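Local coordinates for lipoprotein (Mycoplasma mycoides subsp. capri, PDB 7ADK) that probably acts as a surface peptidase of the PA clan that works with the antibody-binding protein MIB, the two promoting the dissociation of antibody from antigen, at residues Leu283-Leu287 with Thr425-Met429; Pro288-Thr294 with Met459-Thr465; Lys488-Ile494 with Lys555-Trp561; Asn497-Val503 with Leu550-Tyr556. The contacts are given in a common frame with arbitrary orientation. Numbering follows the deposited sequence.

Contact 1: residues Leu283-Leu287 with Thr425-Met429; sequences LARTL and TMWIM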
# COMPACT_ATOMS: atom_id res chain seq x y z
N LEU B 283 -12.21 -14.56 6.38
CA LEU B 283 -12.33 -14.17 7.77
C LEU B 283 -13.01 -15.34 8.45
O LEU B 283 -13.85 -16.01 7.84
CB LEU B 283 -13.14 -12.87 7.81
CG LEU B 283 -13.74 -12.43 9.16
CD1 LEU B 283 -14.27 -11.00 9.00
CD2 LEU B 283 -14.90 -13.31 9.60
N ALA B 284 -12.65 -15.62 9.68
CA ALA B 284 -13.07 -16.83 10.38
C ALA B 284 -12.58 -18.18 9.84
O ALA B 284 -12.28 -19.03 10.65
CB ALA B 284 -14.55 -16.82 10.70
N ARG B 285 -12.50 -18.42 8.53
CA ARG B 285 -12.32 -19.77 7.99
C ARG B 285 -10.98 -19.96 7.31
O ARG B 285 -10.22 -20.84 7.70
CB ARG B 285 -13.48 -20.16 7.06
CG ARG B 285 -14.87 -20.01 7.68
CD ARG B 285 -15.18 -20.92 8.85
NE ARG B 285 -16.54 -20.61 9.34
CZ ARG B 285 -16.84 -19.85 10.38
NH1 ARG B 285 -16.09 -19.76 11.43
NH2 ARG B 285 -17.91 -19.13 10.37
N THR B 286 -10.64 -19.14 6.32
CA THR B 286 -9.30 -19.14 5.70
C THR B 286 -8.34 -18.37 6.56
O THR B 286 -7.67 -17.44 6.13
CB THR B 286 -9.26 -18.66 4.26
OG1 THR B 286 -10.32 -19.30 3.60
CG2 THR B 286 -7.95 -19.07 3.59
N LEU B 287 -8.40 -18.69 7.85
CA LEU B 287 -8.01 -17.78 8.89
C LEU B 287 -6.53 -17.44 8.73
O LEU B 287 -6.25 -16.24 8.57
CB LEU B 287 -8.55 -18.24 10.28
CG LEU B 287 -7.99 -19.46 11.04
CD1 LEU B 287 -6.81 -19.10 11.93
CD2 LEU B 287 -9.04 -20.03 11.98
N THR B 425 -0.58 -20.20 3.11
CA THR B 425 -1.92 -19.98 3.64
C THR B 425 -2.64 -21.30 3.91
O THR B 425 -2.33 -22.33 3.31
CB THR B 425 -2.72 -19.08 2.69
OG1 THR B 425 -2.02 -17.87 2.49
CG2 THR B 425 -4.08 -18.67 3.24
N MET B 426 -3.59 -21.27 4.83
CA MET B 426 -4.43 -22.41 5.20
C MET B 426 -5.88 -21.98 5.41
O MET B 426 -6.18 -20.82 5.62
CB MET B 426 -3.98 -23.08 6.51
CG MET B 426 -2.49 -23.28 6.67
SD MET B 426 -2.01 -24.56 7.85
CE MET B 426 -2.32 -23.76 9.45
N TRP B 427 -6.77 -22.95 5.41
CA TRP B 427 -8.10 -22.82 5.98
C TRP B 427 -8.35 -23.88 7.03
O TRP B 427 -7.83 -24.99 6.96
CB TRP B 427 -9.17 -22.87 4.90
CG TRP B 427 -9.27 -24.18 4.18
CD1 TRP B 427 -10.14 -25.16 4.46
CD2 TRP B 427 -8.44 -24.67 3.08
NE1 TRP B 427 -9.92 -26.24 3.64
CE2 TRP B 427 -8.89 -25.99 2.76
CE3 TRP B 427 -7.38 -24.15 2.33
CZ2 TRP B 427 -8.32 -26.77 1.76
CZ3 TRP B 427 -6.81 -24.92 1.31
CH2 TRP B 427 -7.27 -26.22 1.02
N ILE B 428 -9.14 -23.53 8.03
CA ILE B 428 -9.67 -24.48 9.00
C ILE B 428 -10.69 -25.38 8.28
O ILE B 428 -11.63 -24.88 7.65
CB ILE B 428 -10.23 -23.68 10.20
CG1 ILE B 428 -10.28 -24.51 11.48
CG2 ILE B 428 -11.58 -22.98 9.95
CD1 ILE B 428 -10.35 -23.59 12.71
N MET B 429 -10.50 -26.70 8.33
CA MET B 429 -11.44 -27.63 7.72
C MET B 429 -12.16 -28.52 8.73
O MET B 429 -13.34 -28.79 8.57
CB MET B 429 -10.78 -28.42 6.59
CG MET B 429 -9.84 -29.55 7.01
SD MET B 429 -9.62 -30.81 5.73
CE MET B 429 -8.54 -29.91 4.63

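Contact 2: residues Pro288-Thr294 with Met459-Thr465; sequences PNEEYKT and MVSFSLT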
# COMPACT_ATOMS: atom_id res chain seq x y z
N PRO B 288 -5.58 -18.39 8.70
CA PRO B 288 -4.23 -18.04 8.98
C PRO B 288 -3.37 -17.86 7.73
O PRO B 288 -3.18 -18.76 6.91
CB PRO B 288 -3.72 -19.17 9.86
CG PRO B 288 -4.59 -20.37 9.55
CD PRO B 288 -5.63 -19.83 8.57
N ASN B 289 -2.83 -16.66 7.63
CA ASN B 289 -1.57 -16.43 6.98
C ASN B 289 -0.58 -17.08 7.95
O ASN B 289 -0.56 -16.71 9.13
CB ASN B 289 -1.38 -14.91 6.91
CG ASN B 289 -0.05 -14.46 6.36
OD1 ASN B 289 0.74 -15.22 5.84
ND2 ASN B 289 0.22 -13.19 6.45
N GLU B 290 0.15 -18.10 7.54
CA GLU B 290 1.02 -18.86 8.45
C GLU B 290 2.49 -18.77 8.07
O GLU B 290 2.83 -18.66 6.89
CB GLU B 290 0.52 -20.30 8.62
CG GLU B 290 0.48 -21.07 7.28
CD GLU B 290 0.72 -22.58 7.41
OE1 GLU B 290 0.81 -23.11 8.54
OE2 GLU B 290 0.86 -23.24 6.35
N GLU B 291 3.34 -18.84 9.09
CA GLU B 291 4.80 -18.78 9.01
C GLU B 291 5.42 -19.94 9.79
O GLU B 291 5.02 -20.20 10.93
CB GLU B 291 5.33 -17.44 9.56
CG GLU B 291 4.83 -16.15 8.88
CD GLU B 291 3.83 -15.33 9.73
OE1 GLU B 291 2.78 -15.86 10.13
OE2 GLU B 291 4.09 -14.13 9.98
N TYR B 292 6.43 -20.59 9.22
CA TYR B 292 7.32 -21.52 9.91
C TYR B 292 8.76 -21.02 9.83
O TYR B 292 9.27 -20.86 8.73
CB TYR B 292 7.23 -22.91 9.27
CG TYR B 292 5.87 -23.55 9.30
CD1 TYR B 292 5.34 -23.93 10.54
CD2 TYR B 292 5.13 -23.75 8.12
CE1 TYR B 292 4.09 -24.54 10.63
CE2 TYR B 292 3.84 -24.33 8.21
CZ TYR B 292 3.32 -24.72 9.46
OH TYR B 292 2.06 -25.19 9.57
N LYS B 293 9.41 -20.76 10.97
CA LYS B 293 10.75 -20.18 11.00
C LYS B 293 11.79 -21.23 11.39
O LYS B 293 11.63 -21.92 12.40
CB LYS B 293 10.73 -18.94 11.91
CG LYS B 293 11.61 -17.82 11.33
CD LYS B 293 11.60 -16.55 12.21
CE LYS B 293 12.26 -15.37 11.47
NZ LYS B 293 12.67 -14.28 12.41
N THR B 294 12.84 -21.40 10.59
CA THR B 294 13.82 -22.50 10.69
C THR B 294 15.16 -22.11 11.32
O THR B 294 15.93 -22.99 11.69
CB THR B 294 14.08 -23.11 9.31
OG1 THR B 294 14.40 -22.08 8.41
CG2 THR B 294 12.89 -23.87 8.78
N MET B 459 12.81 -26.29 13.65
CA MET B 459 11.96 -25.09 13.67
C MET B 459 11.98 -24.34 15.00
O MET B 459 11.84 -24.95 16.07
CB MET B 459 10.54 -25.51 13.27
CG MET B 459 9.62 -24.33 13.01
SD MET B 459 7.87 -24.77 13.03
CE MET B 459 7.81 -26.00 11.75
N VAL B 460 12.12 -23.02 14.96
CA VAL B 460 12.21 -22.15 16.15
C VAL B 460 10.89 -21.47 16.52
O VAL B 460 10.68 -21.19 17.69
CB VAL B 460 13.34 -21.11 16.03
CG1 VAL B 460 14.69 -21.80 15.99
CG2 VAL B 460 13.22 -20.16 14.85
N SER B 461 10.01 -21.23 15.56
CA SER B 461 8.66 -20.69 15.82
C SER B 461 7.66 -20.98 14.70
O SER B 461 8.03 -21.22 13.55
CB SER B 461 8.70 -19.19 16.13
OG SER B 461 9.16 -18.48 15.00
N PHE B 462 6.38 -20.98 15.07
CA PHE B 462 5.20 -21.20 14.24
C PHE B 462 4.22 -20.08 14.54
O PHE B 462 4.06 -19.71 15.69
CB PHE B 462 4.64 -22.59 14.57
CG PHE B 462 3.15 -22.80 14.32
CD1 PHE B 462 2.64 -22.66 13.03
CD2 PHE B 462 2.30 -23.11 15.41
CE1 PHE B 462 1.27 -22.85 12.81
CE2 PHE B 462 0.92 -23.34 15.18
CZ PHE B 462 0.42 -23.22 13.88
N SER B 463 3.55 -19.52 13.54
CA SER B 463 2.58 -18.45 13.79
C SER B 463 1.34 -18.52 12.89
O SER B 463 1.40 -19.07 11.80
CB SER B 463 3.27 -17.10 13.68
OG SER B 463 2.48 -16.07 14.23
N LEU B 464 0.23 -17.96 13.37
CA LEU B 464 -1.08 -17.86 12.70
C LEU B 464 -1.51 -16.40 12.73
O LEU B 464 -1.86 -15.91 13.80
CB LEU B 464 -2.06 -18.74 13.48
CG LEU B 464 -1.75 -20.24 13.54
CD1 LEU B 464 -2.59 -20.89 14.62
CD2 LEU B 464 -2.05 -20.95 12.23
N THR B 465 -1.54 -15.67 11.61
CA THR B 465 -2.19 -14.34 11.56
C THR B 465 -3.45 -14.34 10.72
O THR B 465 -3.46 -14.75 9.57
CB THR B 465 -1.24 -13.17 11.26
OG1 THR B 465 -1.94 -11.94 11.34
CG2 THR B 465 -0.54 -13.12 9.92

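Contact 3: residues Lys488-Ile494 with Lys555-Trp561; sequences KFTFSPI and KYSYSVW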
# COMPACT_ATOMS: atom_id res chain seq x y z
N LYS B 488 -2.44 -11.94 15.43
CA LYS B 488 -1.38 -12.90 15.17
C LYS B 488 -1.04 -13.64 16.46
O LYS B 488 -0.91 -13.01 17.50
CB LYS B 488 -0.20 -12.14 14.56
CG LYS B 488 1.05 -12.99 14.32
CD LYS B 488 2.04 -12.23 13.42
CE LYS B 488 3.40 -12.94 13.40
NZ LYS B 488 4.27 -12.47 12.29
N PHE B 489 -0.89 -14.95 16.37
CA PHE B 489 -0.55 -15.82 17.49
C PHE B 489 0.73 -16.56 17.14
O PHE B 489 0.73 -17.36 16.21
CB PHE B 489 -1.72 -16.79 17.76
CG PHE B 489 -3.04 -16.09 17.99
CD1 PHE B 489 -3.84 -15.73 16.90
CD2 PHE B 489 -3.43 -15.74 19.29
CE1 PHE B 489 -4.99 -14.97 17.10
CE2 PHE B 489 -4.60 -15.00 19.48
CZ PHE B 489 -5.37 -14.60 18.39
N THR B 490 1.82 -16.31 17.86
CA THR B 490 3.12 -16.94 17.61
C THR B 490 3.48 -17.88 18.74
O THR B 490 3.42 -17.49 19.90
CB THR B 490 4.23 -15.90 17.40
OG1 THR B 490 3.88 -15.04 16.34
CG2 THR B 490 5.58 -16.50 17.03
N PHE B 491 3.89 -19.09 18.42
CA PHE B 491 4.24 -20.15 19.36
C PHE B 491 5.70 -20.53 19.22
O PHE B 491 6.23 -20.64 18.11
CB PHE B 491 3.33 -21.35 19.17
CG PHE B 491 1.85 -21.04 19.19
CD1 PHE B 491 1.20 -20.61 18.02
CD2 PHE B 491 1.12 -21.16 20.38
CE1 PHE B 491 -0.16 -20.31 18.04
CE2 PHE B 491 -0.26 -20.90 20.39
CZ PHE B 491 -0.90 -20.47 19.22
N SER B 492 6.37 -20.73 20.35
CA SER B 492 7.80 -20.99 20.46
C SER B 492 8.07 -22.07 21.50
O SER B 492 7.34 -22.16 22.48
CB SER B 492 8.52 -19.70 20.82
OG SER B 492 8.00 -19.13 22.00
N PRO B 493 9.08 -22.93 21.31
CA PRO B 493 9.39 -24.04 22.20
C PRO B 493 10.11 -23.62 23.49
O PRO B 493 10.87 -22.65 23.51
CB PRO B 493 10.27 -24.96 21.37
CG PRO B 493 11.02 -24.01 20.45
CD PRO B 493 10.01 -22.91 20.18
N ILE B 494 9.93 -24.39 24.55
CA ILE B 494 10.52 -24.19 25.88
C ILE B 494 11.01 -25.55 26.43
O ILE B 494 10.49 -26.60 26.06
CB ILE B 494 9.49 -23.44 26.77
CG1 ILE B 494 9.78 -21.94 26.73
CG2 ILE B 494 9.38 -23.93 28.20
CD1 ILE B 494 8.87 -21.07 27.58
N LYS B 555 5.81 -26.15 28.32
CA LYS B 555 6.40 -26.74 27.10
C LYS B 555 6.53 -25.74 25.96
O LYS B 555 7.47 -25.85 25.17
CB LYS B 555 5.58 -27.96 26.67
CG LYS B 555 5.56 -29.05 27.75
CD LYS B 555 4.67 -30.23 27.37
CE LYS B 555 4.54 -31.16 28.57
NZ LYS B 555 3.32 -31.95 28.53
N TYR B 556 5.65 -24.75 25.88
CA TYR B 556 5.68 -23.69 24.87
C TYR B 556 5.29 -22.34 25.46
O TYR B 556 4.45 -22.27 26.36
CB TYR B 556 4.73 -24.04 23.70
CG TYR B 556 4.95 -25.39 23.05
CD1 TYR B 556 4.34 -26.53 23.60
CD2 TYR B 556 5.81 -25.52 21.95
CE1 TYR B 556 4.64 -27.80 23.09
CE2 TYR B 556 6.10 -26.80 21.43
CZ TYR B 556 5.52 -27.94 22.00
OH TYR B 556 5.78 -29.19 21.53
N SER B 557 5.83 -21.26 24.91
CA SER B 557 5.39 -19.88 25.16
C SER B 557 4.68 -19.31 23.93
O SER B 557 5.27 -19.26 22.84
CB SER B 557 6.57 -18.99 25.56
OG SER B 557 7.75 -19.26 24.83
N TYR B 558 3.44 -18.86 24.12
CA TYR B 558 2.68 -18.12 23.12
C TYR B 558 2.82 -16.61 23.31
O TYR B 558 2.96 -16.11 24.42
CB TYR B 558 1.21 -18.56 23.07
CG TYR B 558 0.32 -18.06 24.19
CD1 TYR B 558 0.13 -18.84 25.34
CD2 TYR B 558 -0.33 -16.82 24.07
CE1 TYR B 558 -0.69 -18.38 26.38
CE2 TYR B 558 -1.14 -16.35 25.12
CZ TYR B 558 -1.32 -17.13 26.28
OH TYR B 558 -2.10 -16.69 27.30
N SER B 559 2.75 -15.87 22.21
CA SER B 559 2.63 -14.42 22.18
C SER B 559 1.58 -13.98 21.17
O SER B 559 1.46 -14.57 20.10
CB SER B 559 4.00 -13.77 21.92
OG SER B 559 4.60 -14.28 20.74
N VAL B 560 0.76 -13.00 21.54
CA VAL B 560 -0.33 -12.46 20.73
C VAL B 560 0.05 -11.06 20.29
O VAL B 560 0.42 -10.23 21.11
CB VAL B 560 -1.68 -12.42 21.47
CG1 VAL B 560 -2.82 -12.09 20.53
CG2 VAL B 560 -1.98 -13.75 22.16
N TRP B 561 -0.05 -10.78 19.00
CA TRP B 561 0.37 -9.53 18.37
C TRP B 561 -0.78 -8.90 17.59
O TRP B 561 -1.68 -9.60 17.13
CB TRP B 561 1.59 -9.76 17.48
CG TRP B 561 2.81 -10.37 18.09
CD1 TRP B 561 2.94 -11.66 18.44
CD2 TRP B 561 4.08 -9.74 18.44
NE1 TRP B 561 4.16 -11.86 19.06
CE2 TRP B 561 4.91 -10.71 19.08
CE3 TRP B 561 4.63 -8.45 18.28
CZ2 TRP B 561 6.19 -10.41 19.55
CZ3 TRP B 561 5.93 -8.15 18.74
CH2 TRP B 561 6.70 -9.12 19.37

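Contact 4: residues Asn497-Val503 with Leu550-Tyr556; sequences NKLEDAV and LLDKGKY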
# COMPACT_ATOMS: atom_id res chain seq x y z
N ASN B 497 11.38 -28.97 24.31
CA ASN B 497 10.24 -29.54 23.57
C ASN B 497 10.32 -29.15 22.09
O ASN B 497 10.71 -28.03 21.77
CB ASN B 497 8.92 -29.07 24.19
CG ASN B 497 8.69 -29.69 25.55
OD1 ASN B 497 8.11 -30.76 25.68
ND2 ASN B 497 9.14 -29.06 26.61
N LYS B 498 9.97 -30.03 21.15
CA LYS B 498 10.06 -29.77 19.71
C LYS B 498 8.73 -29.26 19.16
O LYS B 498 7.67 -29.67 19.61
CB LYS B 498 10.56 -31.03 18.98
CG LYS B 498 11.92 -31.58 19.44
CD LYS B 498 13.12 -30.66 19.24
CE LYS B 498 13.41 -30.40 17.76
NZ LYS B 498 14.54 -29.49 17.54
N LEU B 499 8.76 -28.36 18.18
CA LEU B 499 7.54 -27.75 17.64
C LEU B 499 6.71 -28.74 16.79
O LEU B 499 5.49 -28.68 16.80
CB LEU B 499 7.95 -26.44 16.93
CG LEU B 499 6.93 -25.29 16.94
CD1 LEU B 499 6.26 -25.03 18.29
CD2 LEU B 499 7.67 -24.00 16.62
N GLU B 500 7.36 -29.75 16.19
CA GLU B 500 6.68 -30.92 15.61
C GLU B 500 5.95 -31.84 16.60
O GLU B 500 5.10 -32.62 16.18
CB GLU B 500 7.60 -31.79 14.74
CG GLU B 500 7.82 -31.26 13.32
CD GLU B 500 8.29 -32.37 12.36
OE1 GLU B 500 9.05 -33.26 12.77
OE2 GLU B 500 7.83 -32.46 11.22
N ASP B 501 6.20 -31.77 17.90
CA ASP B 501 5.40 -32.53 18.87
C ASP B 501 3.95 -32.03 18.96
O ASP B 501 3.09 -32.75 19.47
CB ASP B 501 6.05 -32.52 20.25
CG ASP B 501 7.49 -33.04 20.30
OD1 ASP B 501 7.87 -33.86 19.45
OD2 ASP B 501 8.24 -32.64 21.23
N ALA B 502 3.66 -30.81 18.48
CA ALA B 502 2.37 -30.14 18.59
C ALA B 502 1.73 -29.75 17.23
O ALA B 502 0.52 -29.58 17.15
CB ALA B 502 2.57 -28.93 19.49
N VAL B 503 2.54 -29.57 16.18
CA VAL B 503 2.12 -29.25 14.80
C VAL B 503 2.64 -30.30 13.82
O VAL B 503 3.85 -30.48 13.70
CB VAL B 503 2.58 -27.85 14.39
CG1 VAL B 503 2.20 -27.51 12.96
CG2 VAL B 503 1.96 -26.79 15.28
N LEU B 550 -0.06 -26.44 22.75
CA LEU B 550 0.65 -25.19 22.41
C LEU B 550 0.39 -24.10 23.46
O LEU B 550 1.25 -23.25 23.67
CB LEU B 550 0.25 -24.68 21.02
CG LEU B 550 0.77 -25.45 19.81
CD1 LEU B 550 0.22 -24.81 18.56
CD2 LEU B 550 2.28 -25.43 19.71
N LEU B 551 -0.76 -24.14 24.13
CA LEU B 551 -1.08 -23.27 25.27
C LEU B 551 -0.66 -23.88 26.63
O LEU B 551 -0.90 -23.29 27.68
CB LEU B 551 -2.56 -22.89 25.20
CG LEU B 551 -3.01 -22.28 23.87
CD1 LEU B 551 -4.49 -22.07 23.86
CD2 LEU B 551 -2.33 -20.98 23.61
N ASP B 552 0.01 -25.03 26.61
CA ASP B 552 0.68 -25.61 27.78
C ASP B 552 1.98 -24.86 28.09
O ASP B 552 3.02 -25.06 27.45
CB ASP B 552 0.89 -27.11 27.52
CG ASP B 552 1.46 -27.87 28.72
OD1 ASP B 552 1.76 -27.26 29.76
OD2 ASP B 552 1.59 -29.11 28.61
N LYS B 553 1.95 -23.98 29.11
CA LYS B 553 3.03 -23.06 29.48
C LYS B 553 4.32 -23.73 29.96
O LYS B 553 5.37 -23.09 29.97
CB LYS B 553 2.50 -22.05 30.51
CG LYS B 553 1.45 -21.10 29.93
CD LYS B 553 0.93 -20.09 30.95
CE LYS B 553 -0.14 -19.18 30.39
NZ LYS B 553 -0.67 -18.24 31.32
N GLY B 554 4.27 -25.01 30.33
CA GLY B 554 5.45 -25.79 30.72
C GLY B 554 6.33 -26.24 29.55
O GLY B 554 7.46 -26.69 29.76
N LYS B 555 5.81 -26.15 28.32
CA LYS B 555 6.40 -26.74 27.10
C LYS B 555 6.53 -25.74 25.96
O LYS B 555 7.47 -25.85 25.17
CB LYS B 555 5.58 -27.96 26.67
CG LYS B 555 5.56 -29.05 27.75
CD LYS B 555 4.67 -30.23 27.37
CE LYS B 555 4.54 -31.16 28.57
NZ LYS B 555 3.32 -31.95 28.53
N TYR B 556 5.65 -24.75 25.88
CA TYR B 556 5.68 -23.69 24.87
C TYR B 556 5.29 -22.34 25.46
O TYR B 556 4.45 -22.27 26.36
CB TYR B 556 4.73 -24.04 23.70
CG TYR B 556 4.95 -25.39 23.05
CD1 TYR B 556 4.34 -26.53 23.60
CD2 TYR B 556 5.81 -25.52 21.95
CE1 TYR B 556 4.64 -27.80 23.09
CE2 TYR B 556 6.10 -26.80 21.43
CZ TYR B 556 5.52 -27.94 22.00
OH TYR B 556 5.78 -29.19 21.53

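Contact 1: residues Leu283-Leu287 with Thr425-Met429
A buried loop-to-strand contact joins residues 283-287, the loop leading into strand 289-293, to residues 425-429 on strand 421-433. One backbone hydrogen bond spans it: Ile428 N donates to Arg285 O at 2.9 Å with good geometry, and the same oxygen receives a CA-H...O contact from Trp427 CA at 3.4 Å. Arg285 O also accepts a weak bond from Leu287 N within the loop, at 2.8 Å. This closes an inverse gamma turn centred on Thr286, a tight reversal that brings the chain to the edge of strand 421-433 just before it becomes that strand's antiparallel neighbour in a curled sheet, consistent with a barrel of the PA-clan peptidase fold. The Thr286 methyl packs on the strand, CG2 lying 3.2 Å from Met426 O and 3.9 Å from Thr425 CG2, while Thr286 OG1 is bonded to the carbonyl of Val281. Branched Leu287 and Ile428 fill the apolar space, with Leu287 CD2 3.9 Å from Ile428 CD1. The aliphatic part of Arg285 passes Ile428, its CD 4.3 Å from Ile428 CG2, before the charged end leads away and NE bonds to Lys591 O. Trp427 sends its indole away from the loop, against strand 761-765.

Contact 2: residues Pro288-Thr294 with Met459-Thr465
Strands 289-293 and 461-465 run antiparallel, their axes 4.9 Å apart at closest approach. Two pairs bond in both directions: Asn289 N donates to Thr465 O at 2.8 Å and Thr465 N to Asn289 O at 2.9 Å; Ser463 N donates to Glu291 O at 3.1 Å, while Glu291 N to Ser463 O, at 3.3 Å, is weak. Lys293 N donates to Ser461 O (3.0 Å), but Lys293 O accepts from Val460 N (2.8 Å), one residue before Ser461. The opposite edge of 289-293 pairs with strand 421-433, so this is an interior strand of the curled sheet.

On one face, Tyr292 and Phe462 lie nearly parallel but slid apart, Tyr292 CE1 3.4 Å from Phe462 CD1. Met459 adds a Met-aromatic contact, SD 4.9 Å from the Tyr292 centroid, and Leu464 CD2 meets Pro288 CB at 3.4 Å. Glu290 is the polar exception, its OE1 taking a weak bond from Tyr292 OH at 2.6 Å. On the other, Asn289 ND2 bonds Asn480 OD1, Thr465 OG1 bonds Asn480 ND2 and Thr487 O, Lys293 NZ bonds Gln419 OE1, Ser463 OG bonds Thr490 OG1, and Glu291 OE2 forms a salt bridge with Lys488 NZ. The ribbon is therefore two-sided: mainly apolar packing on one face, hydrogen bonds and one salt bridge on the other.

Contact 3: residues Lys488-Ile494 with Lys555-Trp561
Phe489 lays its ring beside Val560, CE2 to CG1 3.6 Å, across a non-hydrogen-bonded pair of two antiparallel strands. The next pair on this face repeats the pattern, Phe491 CD2 approaching Tyr558 CB at 3.7 Å, and helix 575-582 touches both Phe489 and Tyr558. Bulky aromatic and beta-branched side chains suit a sheet face packed against a helix.

The backbone ladder is regular. Lys488 N and O bond Trp561 O (3.0 Å) and N (2.8 Å); Thr490 N and O bond Ser559 O and N, both at 2.9 Å; Ser492 N and O bond Ser557 O (3.1 Å) and N (3.0 Å). Pro493, without an N-H, occupies a non-hydrogen-bonded site of this pairing, so nothing is lost on this edge, and Ile494 N to Lys555 O at 2.9 Å finishes the ladder. With 461-467 on the other edge of 486-493, this pairing extends the curled sheet.

The other face carries mostly hydroxyls, with Lys488 and Trp561. Ser557 OG donates to Ser492 OG at 2.8 Å, while Trp561 is tied in by NE1, which donates to Ser559 OG at 3.0 Å. Lys488 forms a salt bridge with Glu291, and Thr490 OG1 bonds to Ser463. Small hydroxyls with such partners can sit on a partly exposed face, while Phe489 and Tyr558 put aromatic bulk against the helix.

Contact 4: residues Asn497-Val503 with Leu550-Tyr556
Apolar packing joins these two loops, which lead into strands 503-507 and 556-562. Leu550 CD2 meets Ala502 CB at 3.5 Å and Leu499 CD1 at 4.2 Å, and Leu550 CD1 lies 4.2 Å from Val503 CG2. Leu499 CD1 also reaches Tyr556 CE2 at 3.6 Å, and the small Ala502 leaves room for both Leu550 and the tyrosine ring. Leu499, Val503 and Leu550 all touch Phe462 of strand 461-467.

Hydrogen bonding across the loops rests on Tyr556 OH, which donates to Lys498 O at 2.7 Å. That carbonyl also accepts from Asp501 N at 3.1 Å, in the short 3-10 turn 499-501, and Asp501 OD2 takes Lys498 N at 3.1 Å.

Polar and charged groups lie at the surface. Asn497 OD1 sits 3.7 Å from Lys555 CG while its ND2 bonds Ile494 O; Lys555 NZ makes a weak salt bridge to Asp552 OD2 at 3.3 Å. Tyrosine thus serves both environments, its ring among aliphatic groups and its hydroxyl adding a second hydrogen bond to a carbonyl already used in the 3-10 turn.

Contacts 1 and 2 are buried; contacts 3 and 4 lie farther from the chain's centre and are partly exposed. Contacts 1, 2 and 3 follow one curled sheet through the neighbouring strands 421-433, 289-293, 461-467, 486-493 and 556-562. Contact 1 meets contact 2 where Met426 N approaches Pro288 O, and contact 2 meets contact 3 through Phe462 O and Phe491 N. Contacts 2 and 3 are long antiparallel ladders of similar buried area, whereas contacts 1 and 4 involve loops, each with a single crossing hydrogen bond. Apolar side chains and backbone bonds dominate buried contact 1; serine, threonine and lysine groups come forward in contact 3, and lysines edge contact 4, which shares Lys555 and Tyr556 with it.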